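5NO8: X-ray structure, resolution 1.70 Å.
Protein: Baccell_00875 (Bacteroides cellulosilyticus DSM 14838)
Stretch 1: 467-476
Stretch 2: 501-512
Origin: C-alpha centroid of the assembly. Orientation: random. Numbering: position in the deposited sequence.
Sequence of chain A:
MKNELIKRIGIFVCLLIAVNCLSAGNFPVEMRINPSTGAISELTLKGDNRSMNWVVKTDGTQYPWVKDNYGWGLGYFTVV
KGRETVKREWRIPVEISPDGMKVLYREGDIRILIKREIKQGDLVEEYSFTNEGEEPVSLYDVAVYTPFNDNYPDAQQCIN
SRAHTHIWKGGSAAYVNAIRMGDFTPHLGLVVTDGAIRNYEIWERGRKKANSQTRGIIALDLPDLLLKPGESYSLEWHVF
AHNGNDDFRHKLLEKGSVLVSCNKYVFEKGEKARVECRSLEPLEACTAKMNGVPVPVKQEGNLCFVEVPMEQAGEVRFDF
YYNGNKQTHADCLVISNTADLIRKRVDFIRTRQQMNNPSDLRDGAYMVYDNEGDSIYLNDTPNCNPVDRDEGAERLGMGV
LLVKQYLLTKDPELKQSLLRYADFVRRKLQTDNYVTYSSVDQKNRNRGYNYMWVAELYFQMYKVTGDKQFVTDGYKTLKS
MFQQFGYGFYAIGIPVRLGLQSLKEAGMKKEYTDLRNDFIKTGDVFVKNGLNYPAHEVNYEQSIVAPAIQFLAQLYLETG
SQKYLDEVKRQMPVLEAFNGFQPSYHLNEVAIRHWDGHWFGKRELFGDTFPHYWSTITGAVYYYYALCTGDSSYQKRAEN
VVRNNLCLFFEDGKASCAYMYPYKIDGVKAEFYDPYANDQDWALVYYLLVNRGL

Stretch 1 (467-476) DKQFVTDGYK
Stretch 2, residues 501-512: QSLKEAGMKKEY

How do the two backbones lie against each other? Stretch 1 runs into a helix that includes 469-476, and stretch 2 leaves the helix that includes 501-505, turns, and enters another at 509-512. The axes of 469-476 and 501-505 approach to 9.9 Å with their N-to-C directions 139° apart, so register runs in opposite senses: Lys468 CA lies 6.2 Å from Ala506 CA, and Val471 CA 6.4 Å from Ser502 CA. Beyond the turn, Tyr475 CA is 7.5 Å from Glu511 CA.

What shapes the two turns? Asp467, chi1 t, brings OD1 to 3.0 Å from Gln469 N and caps the start of the first helix. Gln469 (t, p) points away from stretch 2 and folds along its own helix, NE2 donating to Asp473 OD1 at 2.8 Å. In stretch 2, Gly507 adopts phi/psi 75/15, a positive phi that favours glycine, and closes a Schellman motif: Gly507 N lies 3.1 Å from Lys504 O and Met508 N 3.0 Å from Leu503 O. Met508, at -88/80, then occupies the N-cap position, with Tyr512 N bonded to Met508 O at 2.9 Å.

What fills the centre? Val471, chi1 t, points toward stretch 2: Val471 CG1 sits 3.5 Å from Leu503 CD2 and 3.8 Å from Met508 SD, and both methyls lie close to Ala506 CB, Val471 CG2 at 4.1 Å and Val471 CG1 at 4.3 Å. Leu503 (m, t) starts sideways, but its end comes nearer the partner. Met508 (m, t, t) is extended, carrying CE past Val471 to 3.3 Å from Thr472 OG1 and 3.6 Å from Lys468 O; Thr472 itself is m.

How does Lys468 use its length? Its CA-to-CB bond points toward stretch 2, and chi angles m, t, t, t keep the chain extended alongside Ala506, with Lys468 CG 4.0 Å from Ala506 CB. The amine thereby reaches the carbonyl just before Gly507, Lys468 NZ donating a weak hydrogen bond to Ala506 O at 3.2 Å.

Why does Tyr475 pair with Glu511? With chi1 at 167° (t) and chi2 at 79°, the Tyr475 ring presents a face to the aliphatic part of Glu511. Glu511 CB stands 3.8 Å from the ring centroid formed by Tyr475 CG, CD1, CD2, CE1, CE2 and CZ, only 11° off the normal, a CH-pi contact. Glu511 (m, p; chi3 -12°) begins toward stretch 1, but its end leads away, leaving methylenes against the ring. Tyr475 CD1 also meets Leu503 CD1 obliquely at 4.2 Å.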

# COMPACT_ATOMS: atom_id res chain seq x y z
N ASP A 467 -23.06 -29.13 -7.80
CA ASP A 467 -22.66 -29.87 -9.00
C ASP A 467 -21.20 -30.30 -8.90
O ASP A 467 -20.28 -29.48 -9.01
CB ASP A 467 -22.87 -29.02 -10.25
CG ASP A 467 -22.61 -29.79 -11.54
OD1 ASP A 467 -22.06 -30.90 -11.49
OD2 ASP A 467 -22.95 -29.28 -12.61
N LYS A 468 -21.00 -31.61 -8.73
CA LYS A 468 -19.64 -32.15 -8.54
C LYS A 468 -18.67 -31.91 -9.70
O LYS A 468 -17.46 -31.93 -9.48
CB LYS A 468 -19.68 -33.65 -8.19
CG LYS A 468 -20.20 -33.93 -6.79
CD LYS A 468 -20.27 -35.43 -6.52
CE LYS A 468 -20.83 -35.69 -5.14
NZ LYS A 468 -20.75 -37.13 -4.81
N GLN A 469 -19.18 -31.63 -10.89
CA GLN A 469 -18.33 -31.31 -12.04
C GLN A 469 -17.47 -30.04 -11.81
O GLN A 469 -16.36 -29.96 -12.30
CB GLN A 469 -19.16 -31.15 -13.33
CG GLN A 469 -18.36 -30.93 -14.62
CD GLN A 469 -17.44 -32.10 -14.97
OE1 GLN A 469 -17.85 -33.26 -14.89
NE2 GLN A 469 -16.19 -31.80 -15.36
N PHE A 470 -17.99 -29.07 -11.07
CA PHE A 470 -17.18 -27.92 -10.67
C PHE A 470 -15.93 -28.27 -9.85
O PHE A 470 -14.88 -27.64 -10.00
CB PHE A 470 -18.04 -26.90 -9.90
CG PHE A 470 -18.94 -26.11 -10.77
CD1 PHE A 470 -18.43 -25.25 -11.71
CD2 PHE A 470 -20.32 -26.21 -10.65
CE1 PHE A 470 -19.24 -24.50 -12.52
CE2 PHE A 470 -21.14 -25.47 -11.47
CZ PHE A 470 -20.60 -24.62 -12.41
N VAL A 471 -16.04 -29.26 -8.99
CA VAL A 471 -14.94 -29.69 -8.17
C VAL A 471 -13.89 -30.38 -9.06
O VAL A 471 -12.68 -30.20 -8.87
CB VAL A 471 -15.40 -30.65 -7.06
CG1 VAL A 471 -14.24 -31.06 -6.17
CG2 VAL A 471 -16.52 -30.01 -6.23
N THR A 472 -14.38 -31.18 -10.02
CA THR A 472 -13.49 -31.79 -11.01
C THR A 472 -12.74 -30.72 -11.81
O THR A 472 -11.52 -30.80 -11.95
CB THR A 472 -14.28 -32.75 -11.95
OG1 THR A 472 -14.79 -33.83 -11.16
CG2 THR A 472 -13.42 -33.29 -13.09
N ASP A 473 -13.45 -29.72 -12.30
CA ASP A 473 -12.85 -28.64 -13.07
C ASP A 473 -11.85 -27.82 -12.25
O ASP A 473 -10.79 -27.44 -12.76
CB ASP A 473 -13.92 -27.72 -13.69
CG ASP A 473 -14.80 -28.44 -14.72
OD1 ASP A 473 -14.45 -29.57 -15.13
OD2 ASP A 473 -15.85 -27.90 -15.10
N GLY A 474 -12.18 -27.56 -10.98
CA GLY A 474 -11.25 -26.89 -10.07
C GLY A 474 -9.95 -27.68 -9.91
O GLY A 474 -8.85 -27.15 -10.10
N TYR A 475 -10.11 -28.96 -9.58
CA TYR A 475 -8.99 -29.88 -9.41
C TYR A 475 -8.10 -30.00 -10.66
O TYR A 475 -6.88 -29.93 -10.55
CB TYR A 475 -9.52 -31.25 -8.97
CG TYR A 475 -8.52 -32.37 -9.06
CD1 TYR A 475 -7.55 -32.54 -8.08
CD2 TYR A 475 -8.57 -33.29 -10.12
CE1 TYR A 475 -6.63 -33.58 -8.15
CE2 TYR A 475 -7.66 -34.34 -10.20
CZ TYR A 475 -6.70 -34.48 -9.21
OH TYR A 475 -5.78 -35.49 -9.29
N LYS A 476 -8.73 -30.14 -11.83
CA LYS A 476 -8.04 -30.29 -13.13
C LYS A 476 -7.35 -29.01 -13.61
O LYS A 476 -6.32 -29.05 -14.30
CB LYS A 476 -9.01 -30.76 -14.22
N GLN A 501 -11.37 -28.98 0.94
CA GLN A 501 -12.72 -29.11 1.51
C GLN A 501 -13.73 -29.54 0.45
O GLN A 501 -14.55 -30.40 0.71
CB GLN A 501 -13.19 -27.80 2.17
CG GLN A 501 -14.51 -27.89 2.93
CD GLN A 501 -14.46 -28.80 4.16
OE1 GLN A 501 -13.42 -28.97 4.80
NE2 GLN A 501 -15.60 -29.40 4.48
N SER A 502 -13.65 -28.96 -0.74
CA SER A 502 -14.57 -29.27 -1.82
C SER A 502 -14.42 -30.75 -2.28
O SER A 502 -15.42 -31.44 -2.51
CB SER A 502 -14.35 -28.32 -2.98
OG SER A 502 -14.59 -26.99 -2.55
N LEU A 503 -13.17 -31.20 -2.39
CA LEU A 503 -12.88 -32.62 -2.66
C LEU A 503 -13.36 -33.56 -1.56
O LEU A 503 -13.93 -34.59 -1.87
CB LEU A 503 -11.38 -32.81 -2.92
CG LEU A 503 -10.90 -32.20 -4.24
CD1 LEU A 503 -9.38 -32.08 -4.29
CD2 LEU A 503 -11.40 -32.97 -5.46
N LYS A 504 -13.15 -33.21 -0.29
CA LYS A 504 -13.67 -34.01 0.84
C LYS A 504 -15.20 -34.09 0.79
O LYS A 504 -15.75 -35.20 0.85
CB LYS A 504 -13.19 -33.47 2.20
N GLU A 505 -15.86 -32.95 0.59
CA GLU A 505 -17.33 -32.88 0.54
C GLU A 505 -17.94 -33.59 -0.67
O GLU A 505 -19.02 -34.16 -0.57
CB GLU A 505 -17.83 -31.42 0.54
CG GLU A 505 -17.67 -30.72 1.88
CD GLU A 505 -17.96 -29.20 1.84
OE1 GLU A 505 -18.15 -28.61 0.74
OE2 GLU A 505 -17.99 -28.60 2.94
N ALA A 506 -17.26 -33.53 -1.80
CA ALA A 506 -17.70 -34.22 -3.00
C ALA A 506 -17.38 -35.72 -2.96
O ALA A 506 -17.76 -36.44 -3.88
CB ALA A 506 -17.10 -33.59 -4.24
N GLY A 507 -16.66 -36.18 -1.93
CA GLY A 507 -16.32 -37.59 -1.79
C GLY A 507 -15.23 -38.08 -2.72
O GLY A 507 -15.04 -39.28 -2.86
N MET A 508 -14.48 -37.16 -3.35
CA MET A 508 -13.47 -37.53 -4.35
C MET A 508 -12.14 -37.80 -3.64
O MET A 508 -11.24 -36.94 -3.61
CB MET A 508 -13.33 -36.42 -5.38
CG MET A 508 -14.56 -36.26 -6.24
SD MET A 508 -14.49 -34.71 -7.15
CE MET A 508 -15.89 -34.89 -8.27
N LYS A 509 -12.04 -39.00 -3.09
CA LYS A 509 -10.94 -39.41 -2.20
C LYS A 509 -9.58 -39.46 -2.87
O LYS A 509 -8.61 -38.97 -2.29
CB LYS A 509 -11.24 -40.78 -1.56
CG LYS A 509 -12.27 -40.74 -0.43
CD LYS A 509 -11.61 -40.61 0.94
CE LYS A 509 -11.08 -41.95 1.46
NZ LYS A 509 -12.17 -42.82 2.01
N LYS A 510 -9.50 -40.07 -4.06
CA LYS A 510 -8.23 -40.18 -4.81
C LYS A 510 -7.69 -38.80 -5.21
O LYS A 510 -6.49 -38.54 -5.14
CB LYS A 510 -8.38 -41.03 -6.06
N GLU A 511 -8.61 -37.92 -5.63
CA GLU A 511 -8.24 -36.57 -6.07
C GLU A 511 -7.82 -35.72 -4.87
O GLU A 511 -6.88 -34.93 -4.99
CB GLU A 511 -9.36 -35.90 -6.85
CG GLU A 511 -9.66 -36.54 -8.20
CD GLU A 511 -10.63 -37.71 -8.12
OE1 GLU A 511 -10.93 -38.22 -7.00
OE2 GLU A 511 -11.08 -38.12 -9.19
N TYR A 512 -8.50 -35.89 -3.74
CA TYR A 512 -8.14 -35.22 -2.48
C TYR A 512 -6.69 -35.48 -2.10
O TYR A 512 -5.89 -34.54 -1.92
CB TYR A 512 -9.06 -35.66 -1.33
CG TYR A 512 -8.73 -35.07 0.02
CD1 TYR A 512 -7.81 -35.68 0.86
CD2 TYR A 512 -9.33 -33.89 0.46
CE1 TYR A 512 -7.49 -35.14 2.08
CE2 TYR A 512 -9.02 -33.34 1.69
CZ TYR A 512 -8.10 -33.97 2.49
OH TYR A 512 -7.79 -33.44 3.71